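Putative metal-dependent isothiocyanate hydrolase SaxA (Pectobacterium carotovorum, PDB 6BRM) probably hydrolyses isothiocyanates at a two-zinc site built on the metallo-beta-lactamase fold. Local coordinates at residues A16-L21 with F115-T120; L185-A190 with I217-M222; A233-F238 with D246-P251. All blocks are in the same frame, centred on the assembly; numbering follows the deposited sequence.

Contact 1 of 3, residues A16-L21 with F115-T120; sequences AGKKFL and FVDGLT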
loop_
_atom_site.group_PDB
_atom_site.type_symbol
_atom_site.label_atom_id
_atom_site.label_comp_id
_atom_site.label_asym_id
_atom_site.label_seq_id
_atom_site.Cartn_x
_atom_site.Cartn_y
_atom_site.Cartn_z
ATOM N N ALA B 16 4.732 28.551 -2.289
ATOM C CA ALA B 16 5.273 29.200 -1.085
ATOM C C ALA B 16 6.578 29.965 -1.340
ATOM O O ALA B 16 7.530 29.891 -0.555
ATOM C CB ALA B 16 5.442 28.181 0.041
ATOM N N GLY B 17 6.600 30.709 -2.444
ATOM C CA GLY B 17 7.769 31.483 -2.851
ATOM C C GLY B 17 8.950 30.670 -3.350
ATOM O O GLY B 17 10.062 31.187 -3.391
ATOM N N LYS B 18 8.710 29.414 -3.739
ATOM C CA LYS B 18 9.755 28.502 -4.236
ATOM C C LYS B 18 9.251 27.812 -5.495
ATOM O O LYS B 18 8.062 27.513 -5.593
ATOM C CB LYS B 18 10.102 27.434 -3.193
ATOM C CG LYS B 18 10.542 27.967 -1.838
ATOM C CD LYS B 18 11.860 28.731 -1.912
ATOM C CE LYS B 18 12.334 29.193 -0.538
ATOM N NZ LYS B 18 11.281 29.894 0.254
ATOM N N LYS B 19 10.155 27.561 -6.445
ATOM C CA LYS B 19 9.830 26.864 -7.696
ATOM C C LYS B 19 10.448 25.466 -7.722
ATOM O O LYS B 19 11.607 25.289 -7.346
ATOM C CB LYS B 19 10.348 27.652 -8.896
ATOM C CG LYS B 19 9.617 28.958 -9.155
ATOM C CD LYS B 19 10.002 29.551 -10.505
ATOM C CE LYS B 19 9.284 28.858 -11.657
ATOM N NZ LYS B 19 9.678 29.397 -12.988
ATOM N N PHE B 20 9.665 24.487 -8.175
ATOM C CA PHE B 20 10.123 23.106 -8.338
ATOM C C PHE B 20 9.859 22.653 -9.763
ATOM O O PHE B 20 8.942 23.154 -10.412
ATOM C CB PHE B 20 9.376 22.166 -7.387
ATOM C CG PHE B 20 9.380 22.618 -5.959
ATOM C CD1 PHE B 20 10.527 22.488 -5.181
ATOM C CD2 PHE B 20 8.247 23.181 -5.391
ATOM C CE1 PHE B 20 10.541 22.907 -3.860
ATOM C CE2 PHE B 20 8.253 23.603 -4.070
ATOM C CZ PHE B 20 9.401 23.465 -3.304
ATOM N N LEU B 21 10.670 21.706 -10.234
ATOM C CA LEU B 21 10.439 21.007 -11.495
ATOM C C LEU B 21 10.287 19.529 -11.158
ATOM O O LEU B 21 11.266 18.874 -10.803
ATOM C CB LEU B 21 11.612 21.244 -12.458
ATOM C CG LEU B 21 11.687 20.478 -13.788
ATOM C CD1 LEU B 21 10.466 20.691 -14.669
ATOM C CD2 LEU B 21 12.950 20.880 -14.534
ATOM N N PHE B 115 10.150 21.771 6.724
ATOM C CA PHE B 115 11.179 22.808 6.573
ATOM C C PHE B 115 10.808 24.007 7.436
ATOM O O PHE B 115 9.622 24.293 7.631
ATOM C CB PHE B 115 11.337 23.215 5.104
ATOM C CG PHE B 115 11.776 22.089 4.216
ATOM C CD1 PHE B 115 13.092 21.633 4.253
ATOM C CD2 PHE B 115 10.880 21.472 3.349
ATOM C CE1 PHE B 115 13.506 20.586 3.440
ATOM C CE2 PHE B 115 11.286 20.426 2.535
ATOM C CZ PHE B 115 12.600 19.982 2.581
ATOM N N VAL B 116 11.827 24.702 7.942
ATOM C CA VAL B 116 11.647 25.766 8.946
ATOM C C VAL B 116 10.799 26.947 8.433
ATOM O O VAL B 116 10.070 27.573 9.201
ATOM C CB VAL B 116 13.016 26.242 9.511
ATOM C CG1 VAL B 116 13.794 27.073 8.492
ATOM C CG2 VAL B 116 12.829 27.009 10.811
ATOM N N ASP B 117 10.900 27.222 7.133
ATOM C CA ASP B 117 10.030 28.166 6.412
ATOM C C ASP B 117 8.524 27.986 6.669
ATOM O O ASP B 117 7.768 28.957 6.618
ATOM C CB ASP B 117 10.309 28.026 4.902
ATOM C CG ASP B 117 9.352 28.830 4.042
ATOM O OD1 ASP B 117 9.272 30.059 4.254
ATOM O OD2 ASP B 117 8.682 28.227 3.168
ATOM N N GLY B 118 8.098 26.748 6.922
ATOM C CA GLY B 118 6.680 26.403 7.092
ATOM C C GLY B 118 6.188 25.429 6.033
ATOM O O GLY B 118 5.087 24.894 6.150
ATOM N N LEU B 119 6.993 25.208 4.992
ATOM C CA LEU B 119 6.664 24.252 3.937
ATOM C C LEU B 119 6.891 22.833 4.433
ATOM O O LEU B 119 7.952 22.524 4.978
ATOM C CB LEU B 119 7.533 24.505 2.697
ATOM C CG LEU B 119 7.224 23.688 1.440
ATOM C CD1 LEU B 119 5.867 24.073 0.873
ATOM C CD2 LEU B 119 8.308 23.888 0.398
ATOM N N THR B 120 5.893 21.982 4.226
ATOM C CA THR B 120 5.974 20.564 4.546
ATOM C C THR B 120 5.737 19.779 3.261
ATOM O O THR B 120 4.807 20.094 2.513
ATOM C CB THR B 120 4.907 20.168 5.587
ATOM O OG1 THR B 120 4.960 21.074 6.696
ATOM C CG2 THR B 120 5.131 18.754 6.090
#
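The Phe20 ring receives Leu119 at its edge, near the ring plane, while Phe151 brings a second ring against it with the planes about 35° apart. The contact lies at one end of the alpha-beta/beta-alpha sandwich of the metallo-beta-lactamase fold, where strand 18-22 of one sheet approaches the turn between strands 112-114 and 120-124 of the other. That turn is a beta hairpin loop, closed by Phe115 N to Leu119 O at 2.9 Å and Gly118 N to Phe115 O at 3.0 Å. Phe20 and Leu119 meet tip to tip, CZ of Phe20 standing 3.9 Å from CD2 of Leu119. CB of Leu119 points toward segment 16-21, and CG is anti to the backbone N (chi1 -174°). The other methyl, CD1 of Leu119, packs on CB of Ala16 at 4.2 Å, an apolar contact, and Tyr15 and His153 also touch Leu119, so the leucine sits among apolar and aromatic neighbours. Ala16 N is fixed by a hydrogen bond to the Glu156 carboxylate. Nearer the solvent, opposite charges approach without reaching salt-bridge distance: NZ of Lys18 stays 4.2 Å from OD2 of Asp117.

Contact 2 of 3, residues L185-A190 with I217-M222; sequences LNTGYA and IVASHM. With ZN (zinc ion), chain M.
CG of His221 is anti to its backbone N (chi1 -158°), whereas CG of Asn186 is anti to its own carbonyl carbon (chi1 -68°), placing the two CG atoms so that amide and imidazole lie near each other. They pack from the root outward: CB of Asn186 is 3.4 Å from CB of His221, and ND2 of Asn186 comes to 3.4 Å from the imidazole CD2. The amide plane is turned 41° from the ring, and ND2 approaches obliquely. The ring presents NE2 to a zinc ion at 2.2 Å; Asp71, His72, Asp164 and two waters complete its coordination. Since Asn186 ND2 donates to OD1 of Asp164, whose OD2 binds the same zinc, Asn186 is a second-shell residue that probably helps to orient the Asp164 carboxylate.

The backbones beneath run in parallel, Leu185 paired with Ala219 and Asn186 with Ser220. Leu185 N bonds Val218 O at 3.0 Å, and Thr187 N bonds Ser220 O at 2.7 Å. The latter carbonyl also receives a weak bond from OG1 of Thr187. On the face carrying Leu185 and Ala219, CD1 of Leu185 meets CG2 of Ile217 at 3.5 Å, and helices 203-211 and 232-241 cover this side. SD of Met222 lies 3.6 Å from OG1 of Thr187, with Leu235 of helix 232-241 touching both residues. On the opposite face, OG of Ser220 is taken by Gln5. Two neighbouring parallel strands whose C-terminal ends place a histidine ligand of one zinc and an asparagine that hydrogen-bonds the shared ligand Asp164 are part of the dinuclear zinc site of the metallo-beta-lactamase fold.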
loop_
_atom_site.group_PDB
_atom_site.type_symbol
_atom_site.label_atom_id
_atom_site.label_comp_id
_atom_site.label_asym_id
_atom_site.label_seq_id
_atom_site.Cartn_x
_atom_site.Cartn_y
_atom_site.Cartn_z
ATOM N N LEU B 185 -3.629 14.016 -10.940
ATOM C CA LEU B 185 -3.582 12.596 -11.307
ATOM C C LEU B 185 -2.835 12.371 -12.619
ATOM O O LEU B 185 -2.876 13.216 -13.521
ATOM C CB LEU B 185 -4.995 12.033 -11.451
ATOM C CG LEU B 185 -5.978 12.273 -10.310
ATOM C CD1 LEU B 185 -7.308 11.625 -10.646
ATOM C CD2 LEU B 185 -5.447 11.750 -8.988
ATOM N N ASN B 186 -2.165 11.222 -12.703
ATOM C CA ASN B 186 -1.519 10.755 -13.929
ATOM C C ASN B 186 -2.492 9.832 -14.664
ATOM O O ASN B 186 -2.479 8.616 -14.463
ATOM C CB ASN B 186 -0.210 10.033 -13.592
ATOM C CG ASN B 186 0.856 10.976 -13.052
ATOM O OD1 ASN B 186 0.621 12.174 -12.869
ATOM N ND2 ASN B 186 2.042 10.437 -12.799
ATOM N N THR B 187 -3.341 10.432 -15.504
ATOM C CA THR B 187 -4.448 9.738 -16.181
ATOM C C THR B 187 -4.104 9.366 -17.633
ATOM O O THR B 187 -4.822 9.717 -18.575
ATOM C CB THR B 187 -5.730 10.599 -16.161
ATOM O OG1 THR B 187 -5.445 11.893 -16.704
ATOM C CG2 THR B 187 -6.250 10.759 -14.752
ATOM N N GLY B 188 -3.003 8.643 -17.801
ATOM C CA GLY B 188 -2.592 8.139 -19.106
ATOM C C GLY B 188 -3.349 6.909 -19.560
ATOM O O GLY B 188 -3.548 6.710 -20.760
ATOM N N TYR B 189 -3.766 6.089 -18.596
ATOM C CA TYR B 189 -4.369 4.778 -18.856
ATOM C C TYR B 189 -3.462 3.895 -19.726
ATOM O O TYR B 189 -3.908 3.266 -20.691
ATOM C CB TYR B 189 -5.782 4.923 -19.449
ATOM C CG TYR B 189 -6.669 3.712 -19.226
ATOM C CD1 TYR B 189 -7.056 3.334 -17.936
ATOM C CD2 TYR B 189 -7.130 2.943 -20.299
ATOM C CE1 TYR B 189 -7.870 2.227 -17.722
ATOM C CE2 TYR B 189 -7.947 1.836 -20.095
ATOM C CZ TYR B 189 -8.314 1.481 -18.806
ATOM O OH TYR B 189 -9.119 0.384 -18.597
ATOM N N ALA B 190 -2.176 3.878 -19.381
ATOM C CA ALA B 190 -1.252 2.879 -19.897
ATOM C C ALA B 190 -1.666 1.536 -19.317
ATOM O O ALA B 190 -1.979 1.442 -18.129
ATOM C CB ALA B 190 0.181 3.214 -19.510
ATOM N N ILE B 217 -9.700 18.193 -9.762
ATOM C CA ILE B 217 -8.748 17.246 -10.353
ATOM C C ILE B 217 -8.022 17.880 -11.542
ATOM O O ILE B 217 -8.665 18.341 -12.483
ATOM C CB ILE B 217 -9.433 15.939 -10.831
ATOM C CG1 ILE B 217 -10.459 15.424 -9.805
ATOM C CG2 ILE B 217 -8.390 14.867 -11.139
ATOM C CD1 ILE B 217 -9.936 15.253 -8.391
ATOM N N VAL B 218 -6.691 17.897 -11.487
ATOM C CA VAL B 218 -5.856 18.276 -12.630
ATOM C C VAL B 218 -5.350 17.002 -13.312
ATOM O O VAL B 218 -4.549 16.261 -12.738
ATOM C CB VAL B 218 -4.662 19.156 -12.199
ATOM C CG1 VAL B 218 -3.753 19.470 -13.386
ATOM C CG2 VAL B 218 -5.160 20.437 -11.540
ATOM N N ALA B 219 -5.828 16.752 -14.532
ATOM C CA ALA B 219 -5.404 15.596 -15.320
ATOM C C ALA B 219 -4.021 15.838 -15.921
ATOM O O ALA B 219 -3.681 16.969 -16.283
ATOM C CB ALA B 219 -6.416 15.302 -16.415
ATOM N N SER B 220 -3.233 14.768 -16.023
ATOM C CA SER B 220 -1.847 14.839 -16.492
ATOM C C SER B 220 -1.373 13.452 -16.928
ATOM O O SER B 220 -2.112 12.477 -16.795
ATOM C CB SER B 220 -0.942 15.392 -15.381
ATOM O OG SER B 220 0.413 15.508 -15.799
ATOM N N HIS B 221 -0.152 13.382 -17.457
ATOM C CA HIS B 221 0.472 12.122 -17.892
ATOM C C HIS B 221 -0.274 11.491 -19.086
ATOM O O HIS B 221 -0.498 10.279 -19.107
ATOM C CB HIS B 221 0.583 11.145 -16.699
ATOM C CG HIS B 221 1.623 10.074 -16.860
ATOM N ND1 HIS B 221 1.650 9.210 -17.932
ATOM C CD2 HIS B 221 2.646 9.701 -16.054
ATOM C CE1 HIS B 221 2.662 8.371 -17.793
ATOM N NE2 HIS B 221 3.279 8.640 -16.655
ATOM N N MET B 222 -0.644 12.306 -20.078
ATOM C CA MET B 222 -1.286 11.795 -21.309
ATOM C C MET B 222 -0.973 12.613 -22.570
ATOM O O MET B 222 -0.646 13.796 -22.486
ATOM C CB MET B 222 -2.801 11.661 -21.113
ATOM C CG MET B 222 -3.520 12.919 -20.666
ATOM S SD MET B 222 -5.239 12.584 -20.219
ATOM C CE MET B 222 -5.682 14.158 -19.495
HETATM ZN ZN ZN M . 4.860 7.194 -16.087
HETATM O O HOH W 1 6.439 5.658 -16.196
HETATM O O HOH W 2 3.649 5.587 -16.978
#

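Contact 3 of 3, residues A233-F238 with D246-P251; sequences AELREF and DKILIP
Segment 233-238 of helix 232-241 lies beside segment 246-251 with its nearest CA pair, Arg236 and Ile250, 7.6 Å apart, a spacing that leaves the join to side chains and one water. Ile250 gives the largest single share of the buried surface. Its CD1 is inserted against the helix, 3.6 Å from the backbone N of Arg236 and 3.8 Å from CD2 of Leu235. CG1 of Ile250 is anti to the carbonyl carbon (chi1 -43°), and chi2 (173°) sets CD1 extended beyond it. Leu235 crosses Ile250 obliquely, and the same CD2 methyl reaches CG2 of Ile248 at 4.3 Å. Beyond these partners, Leu235 also touches Ala219, Thr205 and Met222, so it packs between helix and sheet.

Arg236 runs past Ile250 in the opposite direction, its chain bent at chi2 and chi3. NH2 comes within 3.6 Å of CB of Ile250, the aliphatic chain thus lying next to the cationic group of the exposed Arg236. Water 3 lies in the guanidinium plane, at its edge: it accepts from NE of Arg236 at 2.9 Å and donates to O of Ile248 at 2.8 Å. The arginine is thereby tied to a strand carbonyl through one solvent molecule, while the apolar residues alongside are buried.

Within the sheet, the strand is bonded through Leu249 to Ile217 and Ala219. Helix 232-241 therefore packs, through Leu235 and Arg236, on the strand that follows it, which lies parallel to strand 216-220: the packing of a beta-alpha-beta crossover.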
loop_
_atom_site.group_PDB
_atom_site.type_symbol
_atom_site.label_atom_id
_atom_site.label_comp_id
_atom_site.label_asym_id
_atom_site.label_seq_id
_atom_site.Cartn_x
_atom_site.Cartn_y
_atom_site.Cartn_z
ATOM N N ALA B 233 -9.709 14.491 -25.242
ATOM C CA ALA B 233 -11.104 14.536 -25.690
ATOM C C ALA B 233 -12.000 13.490 -25.021
ATOM O O ALA B 233 -13.160 13.777 -24.728
ATOM C CB ALA B 233 -11.170 14.387 -27.206
ATOM N N GLU B 234 -11.466 12.292 -24.786
ATOM C CA GLU B 234 -12.218 11.218 -24.128
ATOM C C GLU B 234 -12.520 11.533 -22.659
ATOM O O GLU B 234 -13.626 11.265 -22.191
ATOM C CB GLU B 234 -11.475 9.877 -24.222
ATOM C CG GLU B 234 -12.370 8.668 -23.953
ATOM C CD GLU B 234 -11.615 7.386 -23.629
ATOM O OE1 GLU B 234 -10.394 7.302 -23.885
ATOM O OE2 GLU B 234 -12.262 6.446 -23.114
ATOM N N LEU B 235 -11.537 12.079 -21.941
ATOM C CA LEU B 235 -11.699 12.413 -20.518
ATOM C C LEU B 235 -12.676 13.569 -20.297
ATOM O O LEU B 235 -13.435 13.557 -19.325
ATOM C CB LEU B 235 -10.349 12.752 -19.872
ATOM C CG LEU B 235 -10.334 12.948 -18.347
ATOM C CD1 LEU B 235 -10.641 11.647 -17.619
ATOM C CD2 LEU B 235 -8.998 13.512 -17.889
ATOM N N ARG B 236 -12.637 14.566 -21.181
ATOM C CA ARG B 236 -13.621 15.651 -21.169
ATOM C C ARG B 236 -15.026 15.120 -21.474
ATOM O O ARG B 236 -15.989 15.493 -20.803
ATOM C CB ARG B 236 -13.235 16.749 -22.163
ATOM C CG ARG B 236 -14.144 17.975 -22.129
ATOM C CD ARG B 236 -13.349 19.264 -22.277
ATOM N NE ARG B 236 -12.589 19.576 -21.062
ATOM C CZ ARG B 236 -11.567 20.435 -20.979
ATOM N NH1 ARG B 236 -11.126 21.110 -22.045
ATOM N NH2 ARG B 236 -10.969 20.618 -19.805
ATOM N N GLU B 237 -15.126 14.241 -22.473
ATOM C CA GLU B 237 -16.388 13.559 -22.811
ATOM C C GLU B 237 -16.920 12.707 -21.644
ATOM O O GLU B 237 -18.132 12.628 -21.432
ATOM C CB GLU B 237 -16.199 12.695 -24.068
ATOM C CG GLU B 237 -17.472 12.079 -24.641
ATOM C CD GLU B 237 -17.229 11.256 -25.899
ATOM O OE1 GLU B 237 -18.177 10.584 -26.357
ATOM O OE2 GLU B 237 -16.098 11.271 -26.437
ATOM N N PHE B 238 -16.010 12.078 -20.902
ATOM C CA PHE B 238 -16.355 11.337 -19.686
ATOM C C PHE B 238 -16.799 12.257 -18.545
ATOM O O PHE B 238 -17.709 11.908 -17.791
ATOM C CB PHE B 238 -15.161 10.489 -19.229
ATOM C CG PHE B 238 -15.474 9.554 -18.092
ATOM C CD1 PHE B 238 -16.076 8.324 -18.335
ATOM C CD2 PHE B 238 -15.157 9.898 -16.779
ATOM C CE1 PHE B 238 -16.362 7.454 -17.291
ATOM C CE2 PHE B 238 -15.440 9.033 -15.731
ATOM C CZ PHE B 238 -16.044 7.810 -15.986
ATOM N N ASP B 246 -16.668 20.882 -15.044
ATOM C CA ASP B 246 -15.982 22.078 -14.510
ATOM C C ASP B 246 -15.126 21.835 -13.253
ATOM O O ASP B 246 -14.465 22.760 -12.771
ATOM C CB ASP B 246 -16.973 23.243 -14.286
ATOM C CG ASP B 246 -18.065 22.923 -13.273
ATOM O OD1 ASP B 246 -18.327 21.727 -13.011
ATOM O OD2 ASP B 246 -18.679 23.879 -12.753
ATOM N N LYS B 247 -15.140 20.605 -12.732
ATOM C CA LYS B 247 -14.226 20.180 -11.658
ATOM C C LYS B 247 -13.017 19.367 -12.150
ATOM O O LYS B 247 -12.057 19.192 -11.397
ATOM C CB LYS B 247 -14.984 19.383 -10.590
ATOM C CG LYS B 247 -15.742 20.255 -9.607
ATOM C CD LYS B 247 -16.357 19.436 -8.483
ATOM C CE LYS B 247 -16.746 20.322 -7.308
ATOM N NZ LYS B 247 -15.566 20.819 -6.539
ATOM N N ILE B 248 -13.066 18.861 -13.386
ATOM C CA ILE B 248 -11.927 18.155 -13.989
ATOM C C ILE B 248 -11.155 19.113 -14.904
ATOM O O ILE B 248 -11.570 19.379 -16.036
ATOM C CB ILE B 248 -12.366 16.893 -14.785
ATOM C CG1 ILE B 248 -13.364 16.037 -13.986
ATOM C CG2 ILE B 248 -11.155 16.062 -15.196
ATOM C CD1 ILE B 248 -12.970 15.752 -12.554
ATOM N N LEU B 249 -10.043 19.639 -14.394
ATOM C CA LEU B 249 -9.124 20.456 -15.189
ATOM C C LEU B 249 -8.266 19.546 -16.068
ATOM O O LEU B 249 -7.658 18.596 -15.572
ATOM C CB LEU B 249 -8.229 21.325 -14.293
ATOM C CG LEU B 249 -8.746 22.710 -13.875
ATOM C CD1 LEU B 249 -8.644 23.696 -15.031
ATOM C CD2 LEU B 249 -10.170 22.650 -13.343
ATOM N N ILE B 250 -8.234 19.833 -17.370
ATOM C CA ILE B 250 -7.457 19.050 -18.335
ATOM C C ILE B 250 -6.617 20.034 -19.158
ATOM O O ILE B 250 -6.999 20.410 -20.269
ATOM C CB ILE B 250 -8.355 18.178 -19.252
ATOM C CG1 ILE B 250 -9.478 17.497 -18.456
ATOM C CG2 ILE B 250 -7.512 17.118 -19.947
ATOM C CD1 ILE B 250 -10.483 16.763 -19.317
ATOM N N PRO B 251 -5.461 20.457 -18.612
ATOM C CA PRO B 251 -4.709 21.550 -19.216
ATOM C C PRO B 251 -3.952 21.140 -20.475
ATOM O O PRO B 251 -3.546 19.979 -20.615
ATOM C CB PRO B 251 -3.713 21.914 -18.117
ATOM C CG PRO B 251 -3.409 20.601 -17.481
ATOM C CD PRO B 251 -4.704 19.831 -17.510
HETATM O O HOH W 3 -13.294 19.057 -18.256
#

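Along the chain the three contacts come in series. Contacts 2 and 3, with centres 10 Å apart, touch: strand 216-220 of contact 2 is the neighbour of strand 248-249 of contact 3 in one mixed sheet, with Ile217 O 2.7 Å from Leu249 N, and CB of Ala219 meets CD2 of Leu235 at 3.5 Å. Contact 1 is remote, its centre about 25 Å from that of contact 2 and about 30 Å from that of contact 3. It joins strand 18-22 of the other sheet to a hairpin loop of the sheet that holds contacts 2 and 3. Zinc-bearing strand end and covering helix thus share one half of the sandwich, while the two sheets also meet far from the metals.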